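Local coordinates for protein GTPase HflX (PDB 2QTF) that hydrolyses GTP, for which it is specific, and associates with the 50S ribosomal subunit, possibly acting in protein synthesis or ribosome biogenesis, at residues T298-D303 with I331-L336; I182-Y187 with I262-S267; R111-L116 with R151-L156. All coordinates share one frame; numbering follows the deposited sequence.

Interaction 1 of 3, residues T298-D303 with I331-L336; sequences TLNKID and IPISAL
Thr298 and Leu299 pair in parallel with Ile331 and Pro332, closing the beta-alpha-beta unit that carries two guanine-recognition signatures of the GTPase fold, NKxD (Asn300 to Asp303) and SAL (Ser334 to Leu336). Among the backbone bonds, Leu299 N meets Ile331 O at 2.9 Å, while Leu299 O takes Ile333 N at the same length, 2.9 Å. A proline suits Pro332's place because this ladder uses its CA-H, against Leu299 O, and asks no N-H of it.

Apolar contacts fill both sides. The CG2 of Thr298 lies alongside Ile331 CG1 at 4.0 Å, and Ile302 sets its CG2 3.8 Å from the ring atom CB of Pro332. Ile333 brings CD1 to 3.9 Å from Thr298 CB, and Leu195 of helix 192-200 covers both residues.

Side-chain polar bonds hold the chain together beyond the ladder. With CG anti to its backbone N (chi1 -167°), Asn300 accepts Ala335 N at OD1, in the carbonyl plane and nearly straight, as its ND2 donates to Ser190 O of the P-loop. The asparagine, at the end of its strand, thus ties its own chain to the loops of Ala335 and Ser190, all with residues inferred to bind GTP. Finally, Ser334 OG donates to Asp303 OD1 at 2.7 Å, approaching from above the carboxylate plane.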
loop_
_atom_site.group_PDB
_atom_site.type_symbol
_atom_site.label_atom_id
_atom_site.label_comp_id
_atom_site.label_asym_id
_atom_site.label_seq_id
_atom_site.Cartn_x
_atom_site.Cartn_y
_atom_site.Cartn_z
ATOM N N THR A 298 -1.141 16.784 -4.045
ATOM C CA THR A 298 -1.113 16.749 -5.478
ATOM C C THR A 298 -2.389 16.067 -5.984
ATOM O O THR A 298 -2.586 14.876 -5.778
ATOM C CB THR A 298 0.136 16.020 -6.065
ATOM O OG1 THR A 298 0.121 14.654 -5.660
ATOM C CG2 THR A 298 1.447 16.657 -5.610
ATOM N N LEU A 299 -3.196 16.837 -6.678
ATOM C CA LEU A 299 -4.357 16.333 -7.364
ATOM C C LEU A 299 -3.948 15.700 -8.689
ATOM O O LEU A 299 -3.585 16.384 -9.642
ATOM C CB LEU A 299 -5.357 17.528 -7.545
ATOM C CG LEU A 299 -6.727 17.258 -8.072
ATOM C CD1 LEU A 299 -7.363 16.081 -7.122
ATOM C CD2 LEU A 299 -7.516 18.597 -8.012
ATOM N N ASN A 300 -3.935 14.366 -8.702
ATOM C CA ASN A 300 -3.327 13.580 -9.739
ATOM C C ASN A 300 -4.362 13.023 -10.737
ATOM O O ASN A 300 -5.573 13.154 -10.478
ATOM C CB ASN A 300 -2.570 12.404 -9.075
ATOM C CG ASN A 300 -1.625 11.682 -10.043
ATOM O OD1 ASN A 300 -1.026 12.263 -10.959
ATOM N ND2 ASN A 300 -1.516 10.386 -9.875
ATOM N N LYS A 301 -3.850 12.496 -11.859
ATOM C CA LYS A 301 -4.588 11.824 -12.952
ATOM C C LYS A 301 -5.474 12.818 -13.672
ATOM O O LYS A 301 -6.527 12.427 -14.230
ATOM C CB LYS A 301 -5.452 10.679 -12.385
ATOM C CG LYS A 301 -4.688 9.662 -11.630
ATOM C CD LYS A 301 -5.607 8.408 -11.414
ATOM C CE LYS A 301 -4.868 7.416 -10.598
ATOM N NZ LYS A 301 -5.562 6.056 -10.553
ATOM N N ILE A 302 -5.057 14.095 -13.697
ATOM C CA ILE A 302 -5.880 15.161 -14.232
ATOM C C ILE A 302 -6.131 15.006 -15.750
ATOM O O ILE A 302 -7.046 15.671 -16.291
ATOM C CB ILE A 302 -5.277 16.574 -14.023
ATOM C CG1 ILE A 302 -3.940 16.776 -14.905
ATOM C CG2 ILE A 302 -5.256 16.928 -12.470
ATOM C CD1 ILE A 302 -3.297 18.214 -14.767
ATOM N N ASP A 303 -5.331 14.177 -16.413
ATOM C CA ASP A 303 -5.571 13.886 -17.822
ATOM C C ASP A 303 -6.912 13.157 -18.059
ATOM O O ASP A 303 -7.532 13.320 -19.137
ATOM C CB ASP A 303 -4.408 13.072 -18.427
ATOM C CG ASP A 303 -4.129 11.769 -17.679
ATOM O OD1 ASP A 303 -3.729 11.777 -16.450
ATOM O OD2 ASP A 303 -4.248 10.721 -18.367
ATOM N N ILE A 331 -1.445 21.357 -5.952
ATOM C CA ILE A 331 -1.188 21.435 -7.416
ATOM C C ILE A 331 -1.863 20.298 -8.184
ATOM O O ILE A 331 -1.979 19.210 -7.689
ATOM C CB ILE A 331 0.331 21.534 -7.738
ATOM C CG1 ILE A 331 1.055 20.282 -7.196
ATOM C CG2 ILE A 331 0.868 22.769 -6.891
ATOM C CD1 ILE A 331 2.602 20.175 -7.441
ATOM N N PRO A 332 -2.277 20.563 -9.412
ATOM C CA PRO A 332 -2.749 19.493 -10.273
ATOM C C PRO A 332 -1.626 18.958 -11.094
ATOM O O PRO A 332 -0.811 19.774 -11.670
ATOM C CB PRO A 332 -3.738 20.230 -11.207
ATOM C CG PRO A 332 -3.070 21.704 -11.320
ATOM C CD PRO A 332 -2.380 21.928 -10.018
ATOM N N ILE A 333 -1.553 17.646 -11.207
ATOM C CA ILE A 333 -0.541 17.055 -12.061
ATOM C C ILE A 333 -1.122 15.862 -12.777
ATOM O O ILE A 333 -2.204 15.345 -12.398
ATOM C CB ILE A 333 0.674 16.480 -11.222
ATOM C CG1 ILE A 333 0.139 15.366 -10.257
ATOM C CG2 ILE A 333 1.392 17.649 -10.484
ATOM C CD1 ILE A 333 1.287 14.592 -9.476
ATOM N N SER A 334 -0.397 15.353 -13.759
ATOM C CA SER A 334 -0.659 13.995 -14.264
ATOM C C SER A 334 0.673 13.260 -14.279
ATOM O O SER A 334 1.538 13.549 -15.111
ATOM C CB SER A 334 -1.298 13.966 -15.623
ATOM O OG SER A 334 -1.220 12.597 -16.023
ATOM N N ALA A 335 0.893 12.399 -13.302
ATOM C CA ALA A 335 2.165 11.647 -13.221
ATOM C C ALA A 335 2.313 10.765 -14.432
ATOM O O ALA A 335 3.415 10.669 -14.913
ATOM C CB ALA A 335 2.308 10.830 -11.906
ATOM N N LEU A 336 1.217 10.213 -14.990
ATOM C CA LEU A 336 1.324 9.297 -16.201
ATOM C C LEU A 336 1.620 10.009 -17.497
ATOM O O LEU A 336 2.372 9.534 -18.310
ATOM C CB LEU A 336 0.042 8.474 -16.451
ATOM C CG LEU A 336 0.045 7.147 -15.656
ATOM C CD1 LEU A 336 -0.858 6.125 -16.408
ATOM C CD2 LEU A 336 1.474 6.497 -15.359
HETATM O O HOH W 1 -1.489 10.299 -13.679
#

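Interaction 2 of 3, residues I182-Y187 with I262-S267; sequences IGIVGY and ILVIDS
The carbonyl oxygen of Ile262 is gripped by two groups of the neighbouring strand: Val185 N donates a nearly straight bond of 2.9 Å to it, and the CA-H of Ile184 touches it, with CA at 3.4 Å from Ile262 O. On either side along this parallel ladder, Ile262 N donates to Gly183 O at 2.7 Å and Val264 N to Val185 O at 2.9 Å. Together they join strand 181-185, which leads into the P-loop, to strand 260-266 in the middle of the Ras-like sheet.

Branched residues suit these inner strands, since they cover the sheet close to its backbone. Ile182 CG2 rests on Ile262 CG1 at 3.6 Å. Ile184 has CG2 anti to its backbone N, and the methyl meets Val264 CG2 at 3.6 Å; Ile184, Ile262 and Val264 lie under helix 192-200. On the other face, Val185 and Leu263 meet nearly at a right angle through CG2 and CD1.

Where the strand turns into the P-loop, Gly186 has a phi of 146°, and a CB there would collide with Val264 O. Beyond it, a water takes Tyr187 N and donates to Val264 O, bridging the two chains where no direct bond joins Tyr187 N to Val264 O. Backbone bonds and tight aliphatic cover would thus give the nucleotide loop a firm base, and the glycine lets the chain leave it.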
loop_
_atom_site.group_PDB
_atom_site.type_symbol
_atom_site.label_atom_id
_atom_site.label_comp_id
_atom_site.label_asym_id
_atom_site.label_seq_id
_atom_site.Cartn_x
_atom_site.Cartn_y
_atom_site.Cartn_z
ATOM N N ILE A 182 10.842 13.472 2.215
ATOM C CA ILE A 182 9.494 13.828 1.828
ATOM C C ILE A 182 8.789 12.501 1.577
ATOM O O ILE A 182 9.180 11.751 0.709
ATOM C CB ILE A 182 9.487 14.722 0.609
ATOM C CG1 ILE A 182 10.242 16.039 0.982
ATOM C CG2 ILE A 182 8.031 15.098 0.198
ATOM C CD1 ILE A 182 10.103 17.153 -0.089
ATOM N N GLY A 183 7.794 12.217 2.405
ATOM C CA GLY A 183 7.033 10.970 2.289
ATOM C C GLY A 183 5.801 11.157 1.377
ATOM O O GLY A 183 5.103 12.158 1.434
ATOM N N ILE A 184 5.540 10.176 0.517
ATOM C CA ILE A 184 4.375 10.205 -0.352
ATOM C C ILE A 184 3.324 9.316 0.287
ATOM O O ILE A 184 3.561 8.059 0.462
ATOM C CB ILE A 184 4.769 9.609 -1.734
ATOM C CG1 ILE A 184 5.795 10.608 -2.398
ATOM C CG2 ILE A 184 3.497 9.507 -2.752
ATOM C CD1 ILE A 184 6.552 10.057 -3.616
ATOM N N VAL A 185 2.150 9.909 0.547
ATOM C CA VAL A 185 1.011 9.202 1.131
ATOM C C VAL A 185 -0.239 9.393 0.288
ATOM O O VAL A 185 -0.280 10.227 -0.649
ATOM C CB VAL A 185 0.718 9.697 2.570
ATOM C CG1 VAL A 185 1.946 9.380 3.426
ATOM C CG2 VAL A 185 0.445 11.266 2.544
ATOM N N GLY A 186 -1.247 8.582 0.589
ATOM C CA GLY A 186 -2.494 8.651 -0.161
ATOM C C GLY A 186 -3.141 7.282 -0.303
ATOM O O GLY A 186 -2.459 6.250 -0.154
ATOM N N TYR A 187 -4.398 7.251 -0.766
ATOM C CA TYR A 187 -5.032 5.964 -0.965
ATOM C C TYR A 187 -4.434 5.131 -2.075
ATOM O O TYR A 187 -3.911 5.646 -3.051
ATOM C CB TYR A 187 -6.503 6.182 -1.336
ATOM C CG TYR A 187 -7.283 6.210 -0.050
ATOM C CD1 TYR A 187 -7.536 7.440 0.609
ATOM C CD2 TYR A 187 -7.695 4.989 0.542
ATOM C CE1 TYR A 187 -8.264 7.480 1.855
ATOM C CE2 TYR A 187 -8.345 5.006 1.824
ATOM C CZ TYR A 187 -8.673 6.228 2.391
ATOM O OH TYR A 187 -9.331 6.192 3.552
ATOM N N ILE A 262 3.831 14.474 0.717
ATOM C CA ILE A 262 3.045 14.769 -0.477
ATOM C C ILE A 262 1.840 13.867 -0.369
ATOM O O ILE A 262 2.018 12.664 -0.338
ATOM C CB ILE A 262 3.819 14.407 -1.776
ATOM C CG1 ILE A 262 5.094 15.345 -1.898
ATOM C CG2 ILE A 262 2.855 14.351 -3.034
ATOM C CD1 ILE A 262 6.144 14.916 -3.060
ATOM N N LEU A 263 0.625 14.469 -0.375
ATOM C CA LEU A 263 -0.627 13.731 -0.363
ATOM C C LEU A 263 -1.224 13.692 -1.717
ATOM O O LEU A 263 -1.534 14.720 -2.349
ATOM C CB LEU A 263 -1.665 14.361 0.586
ATOM C CG LEU A 263 -3.066 13.750 0.600
ATOM C CD1 LEU A 263 -3.061 12.330 1.232
ATOM C CD2 LEU A 263 -3.992 14.702 1.524
ATOM N N VAL A 264 -1.376 12.483 -2.180
ATOM C CA VAL A 264 -1.791 12.244 -3.557
ATOM C C VAL A 264 -3.284 11.946 -3.570
ATOM O O VAL A 264 -3.763 11.111 -2.762
ATOM C CB VAL A 264 -1.001 11.084 -4.264
ATOM C CG1 VAL A 264 -1.278 11.025 -5.742
ATOM C CG2 VAL A 264 0.557 11.170 -4.078
ATOM N N ILE A 265 -4.016 12.604 -4.455
ATOM C CA ILE A 265 -5.544 12.519 -4.489
ATOM C C ILE A 265 -5.958 12.262 -5.899
ATOM O O ILE A 265 -5.494 12.984 -6.828
ATOM C CB ILE A 265 -6.233 13.829 -3.989
ATOM C CG1 ILE A 265 -5.691 14.180 -2.595
ATOM C CG2 ILE A 265 -7.785 13.617 -3.916
ATOM C CD1 ILE A 265 -6.202 13.124 -1.411
ATOM N N ASP A 266 -6.745 11.193 -6.102
ATOM C CA ASP A 266 -7.312 10.931 -7.414
ATOM C C ASP A 266 -8.288 12.031 -7.917
ATOM O O ASP A 266 -9.436 12.042 -7.486
ATOM C CB ASP A 266 -7.940 9.530 -7.425
ATOM C CG ASP A 266 -8.383 9.084 -8.802
ATOM O OD1 ASP A 266 -8.487 9.926 -9.762
ATOM O OD2 ASP A 266 -8.643 7.897 -8.907
ATOM N N SER A 267 -7.898 12.859 -8.896
ATOM C CA SER A 267 -8.828 13.905 -9.381
ATOM C C SER A 267 -10.069 13.357 -10.154
ATOM O O SER A 267 -10.992 14.138 -10.458
ATOM C CB SER A 267 -8.100 14.882 -10.397
ATOM O OG SER A 267 -7.784 14.168 -11.571
HETATM O O HOH W 2 -5.585 9.849 -1.355
#

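Interaction 3 of 3, residues R111-L116 with R151-L156; sequences RLKYEL and RRINKL
Two long helices of the middle region, 101-121 and 145-164, run roughly antiparallel as a helical pair, and here Leu112 and Ile153 form its seam. The short segments have axes 9.9 Å apart at closest approach and N-to-C directions 149° from each other.

Ile153 stands at the centre. Its chi1 of -77° puts CG1 anti to the carbonyl carbon, and that atom presses on Leu112 CB at 3.4 Å, tighter than carbons usually sit. The end methyl CD1 reaches on between the leucines, meeting Leu116 CD1 tip to tip at 3.8 Å. Its other branch, CG2, is crossed obliquely by the extended chain of Lys113, whose CE comes within 3.9 Å; a lysine suits this margin, as its methylenes cover the isoleucine while the ammonium group is carried past it. An alanine in place of this isoleucine would probably open a gap between Leu112 and Leu116 and leave the Lys113 methylenes without the methyl they cover.

Leu112 turns its other end toward Leu156, the two CD1 atoms touching at 3.7 Å with the side chains nearly at right angles. Beside them lies the bent chain of Arg152, whose NE forms a salt bridge with Glu108, one turn before Leu112 on helix 101-121. Tyr149 extends the seam against Leu112 and Leu116, and Leu109 and Met105 extend it against Ile153 and Leu156. Within these segments the adhesion is thus made by aliphatic carbons, those of lysine and arginine included, relying on close fit rather than directed bonds, with charged residues at its borders.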
loop_
_atom_site.group_PDB
_atom_site.type_symbol
_atom_site.label_atom_id
_atom_site.label_comp_id
_atom_site.label_asym_id
_atom_site.label_seq_id
_atom_site.Cartn_x
_atom_site.Cartn_y
_atom_site.Cartn_z
ATOM N N ARG A 111 1.539 -12.466 10.777
ATOM C CA ARG A 111 1.792 -13.699 9.948
ATOM C C ARG A 111 1.746 -14.994 10.815
ATOM O O ARG A 111 1.205 -16.015 10.398
ATOM C CB ARG A 111 3.162 -13.541 9.270
ATOM C CG ARG A 111 3.132 -12.540 8.109
ATOM C CD ARG A 111 4.615 -12.304 7.541
ATOM N NE ARG A 111 4.524 -11.662 6.237
ATOM C CZ ARG A 111 5.582 -11.157 5.604
ATOM N NH1 ARG A 111 6.772 -11.110 6.228
ATOM N NH2 ARG A 111 5.448 -10.821 4.361
ATOM N N LEU A 112 2.423 -15.007 11.953
ATOM C CA LEU A 112 2.393 -16.162 12.873
ATOM C C LEU A 112 1.012 -16.505 13.314
ATOM O O LEU A 112 0.632 -17.708 13.338
ATOM C CB LEU A 112 3.254 -15.885 14.120
ATOM C CG LEU A 112 4.764 -15.809 13.790
ATOM C CD1 LEU A 112 5.561 -15.391 14.993
ATOM C CD2 LEU A 112 5.307 -17.166 13.183
ATOM N N LYS A 113 0.255 -15.498 13.723
ATOM C CA LYS A 113 -1.155 -15.745 14.184
ATOM C C LYS A 113 -1.977 -16.310 13.031
ATOM O O LYS A 113 -2.807 -17.209 13.249
ATOM C CB LYS A 113 -1.790 -14.428 14.678
ATOM C CG LYS A 113 -1.226 -14.121 16.111
ATOM C CD LYS A 113 -1.962 -12.929 16.699
ATOM C CE LYS A 113 -1.790 -12.938 18.247
ATOM N NZ LYS A 113 -2.811 -12.025 18.910
ATOM N N TYR A 114 -1.725 -15.840 11.813
ATOM C CA TYR A 114 -2.473 -16.373 10.657
ATOM C C TYR A 114 -2.147 -17.804 10.315
ATOM O O TYR A 114 -2.984 -18.545 9.750
ATOM C CB TYR A 114 -2.242 -15.467 9.413
ATOM C CG TYR A 114 -3.390 -15.440 8.418
ATOM C CD1 TYR A 114 -4.673 -15.017 8.805
ATOM C CD2 TYR A 114 -3.211 -15.889 7.131
ATOM C CE1 TYR A 114 -5.715 -15.027 7.900
ATOM C CE2 TYR A 114 -4.202 -15.874 6.228
ATOM C CZ TYR A 114 -5.490 -15.459 6.660
ATOM O OH TYR A 114 -6.497 -15.367 5.742
ATOM N N GLU A 115 -0.922 -18.224 10.606
ATOM C CA GLU A 115 -0.523 -19.585 10.326
ATOM C C GLU A 115 -1.089 -20.544 11.370
ATOM O O GLU A 115 -1.185 -21.699 11.091
ATOM C CB GLU A 115 1.002 -19.773 10.498
ATOM C CG GLU A 115 1.922 -20.025 9.408
ATOM C CD GLU A 115 1.342 -20.607 8.110
ATOM O OE1 GLU A 115 1.111 -19.748 7.300
ATOM O OE2 GLU A 115 1.272 -21.832 7.855
ATOM N N LEU A 116 -1.359 -20.114 12.599
ATOM C CA LEU A 116 -1.834 -21.097 13.621
ATOM C C LEU A 116 -3.045 -21.987 13.216
ATOM O O LEU A 116 -2.990 -23.182 13.450
ATOM C CB LEU A 116 -2.227 -20.374 14.925
ATOM C CG LEU A 116 -1.111 -20.066 15.931
ATOM C CD1 LEU A 116 -1.719 -19.463 17.244
ATOM C CD2 LEU A 116 -0.324 -21.398 16.257
ATOM N N ARG A 151 5.038 -19.896 21.213
ATOM C CA ARG A 151 6.109 -19.253 21.962
ATOM C C ARG A 151 6.673 -18.046 21.239
ATOM O O ARG A 151 7.050 -17.046 21.881
ATOM C CB ARG A 151 7.325 -20.212 22.248
ATOM C CG ARG A 151 7.069 -21.407 23.242
ATOM C CD ARG A 151 8.450 -22.153 23.595
ATOM N NE ARG A 151 9.080 -22.850 22.460
ATOM C CZ ARG A 151 8.686 -24.039 21.999
ATOM N NH1 ARG A 151 7.650 -24.664 22.558
ATOM N NH2 ARG A 151 9.329 -24.630 20.970
ATOM N N ARG A 152 6.824 -18.127 19.907
ATOM C CA ARG A 152 7.246 -16.937 19.185
ATOM C C ARG A 152 6.205 -15.821 19.232
ATOM O O ARG A 152 6.537 -14.640 19.403
ATOM C CB ARG A 152 7.589 -17.342 17.732
ATOM C CG ARG A 152 8.021 -16.179 16.827
ATOM C CD ARG A 152 9.499 -15.935 16.814
ATOM N NE ARG A 152 10.024 -15.431 15.517
ATOM C CZ ARG A 152 11.192 -14.782 15.438
ATOM N NH1 ARG A 152 11.896 -14.581 16.571
ATOM N NH2 ARG A 152 11.683 -14.351 14.260
ATOM N N ILE A 153 4.947 -16.172 19.084
ATOM C CA ILE A 153 3.866 -15.139 19.147
ATOM C C ILE A 153 3.912 -14.488 20.563
ATOM O O ILE A 153 3.892 -13.267 20.709
ATOM C CB ILE A 153 2.549 -15.788 18.936
ATOM C CG1 ILE A 153 2.375 -16.087 17.408
ATOM C CG2 ILE A 153 1.373 -14.860 19.533
ATOM C CD1 ILE A 153 1.346 -17.160 17.112
ATOM N N ASN A 154 4.031 -15.325 21.612
ATOM C CA ASN A 154 4.124 -14.736 22.991
ATOM C C ASN A 154 5.344 -13.854 23.309
ATOM O O ASN A 154 5.192 -12.761 23.877
ATOM C CB ASN A 154 3.812 -15.792 24.032
ATOM C CG ASN A 154 2.369 -16.201 23.967
ATOM O OD1 ASN A 154 1.447 -15.354 23.632
ATOM N ND2 ASN A 154 2.116 -17.469 24.287
ATOM N N LYS A 155 6.507 -14.237 22.818
ATOM C CA LYS A 155 7.663 -13.381 22.802
ATOM C C LYS A 155 7.503 -12.030 22.083
ATOM O O LYS A 155 7.919 -10.966 22.627
ATOM C CB LYS A 155 8.924 -14.142 22.249
ATOM C CG LYS A 155 10.194 -13.203 22.032
ATOM C CD LYS A 155 11.396 -13.915 21.289
ATOM C CE LYS A 155 12.687 -12.995 21.027
ATOM N NZ LYS A 155 13.500 -13.771 19.999
ATOM N N LEU A 156 6.977 -12.041 20.834
ATOM C CA LEU A 156 6.737 -10.772 20.122
ATOM C C LEU A 156 5.714 -9.899 20.918
ATOM O O LEU A 156 5.878 -8.699 21.030
ATOM C CB LEU A 156 6.214 -11.082 18.687
ATOM C CG LEU A 156 7.306 -11.637 17.797
ATOM C CD1 LEU A 156 6.620 -12.175 16.471
ATOM C CD2 LEU A 156 8.136 -10.403 17.531
#

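Interactions 1 and 2 belong to one sheet of the GTPase domain. Strands 260-266 and 295-300 are neighbours there, so interaction 2 supplies the inner pair and interaction 1 the edge pair, and they touch directly where Ser267 OG meets Asn300 O. Both are buried and built on parallel backbone ladders; interaction 1 adds polar side-chain bonds where its strands run out into the recognition loops, whereas the side chains of interaction 2 meet through aliphatic carbons. Interaction 3 lies on the opposite side of the chain's centre, its nearest atoms about 19 Å from interaction 2. Only partly buried, it joins two helices through side chains and leaves backbone bonding to each helix itself.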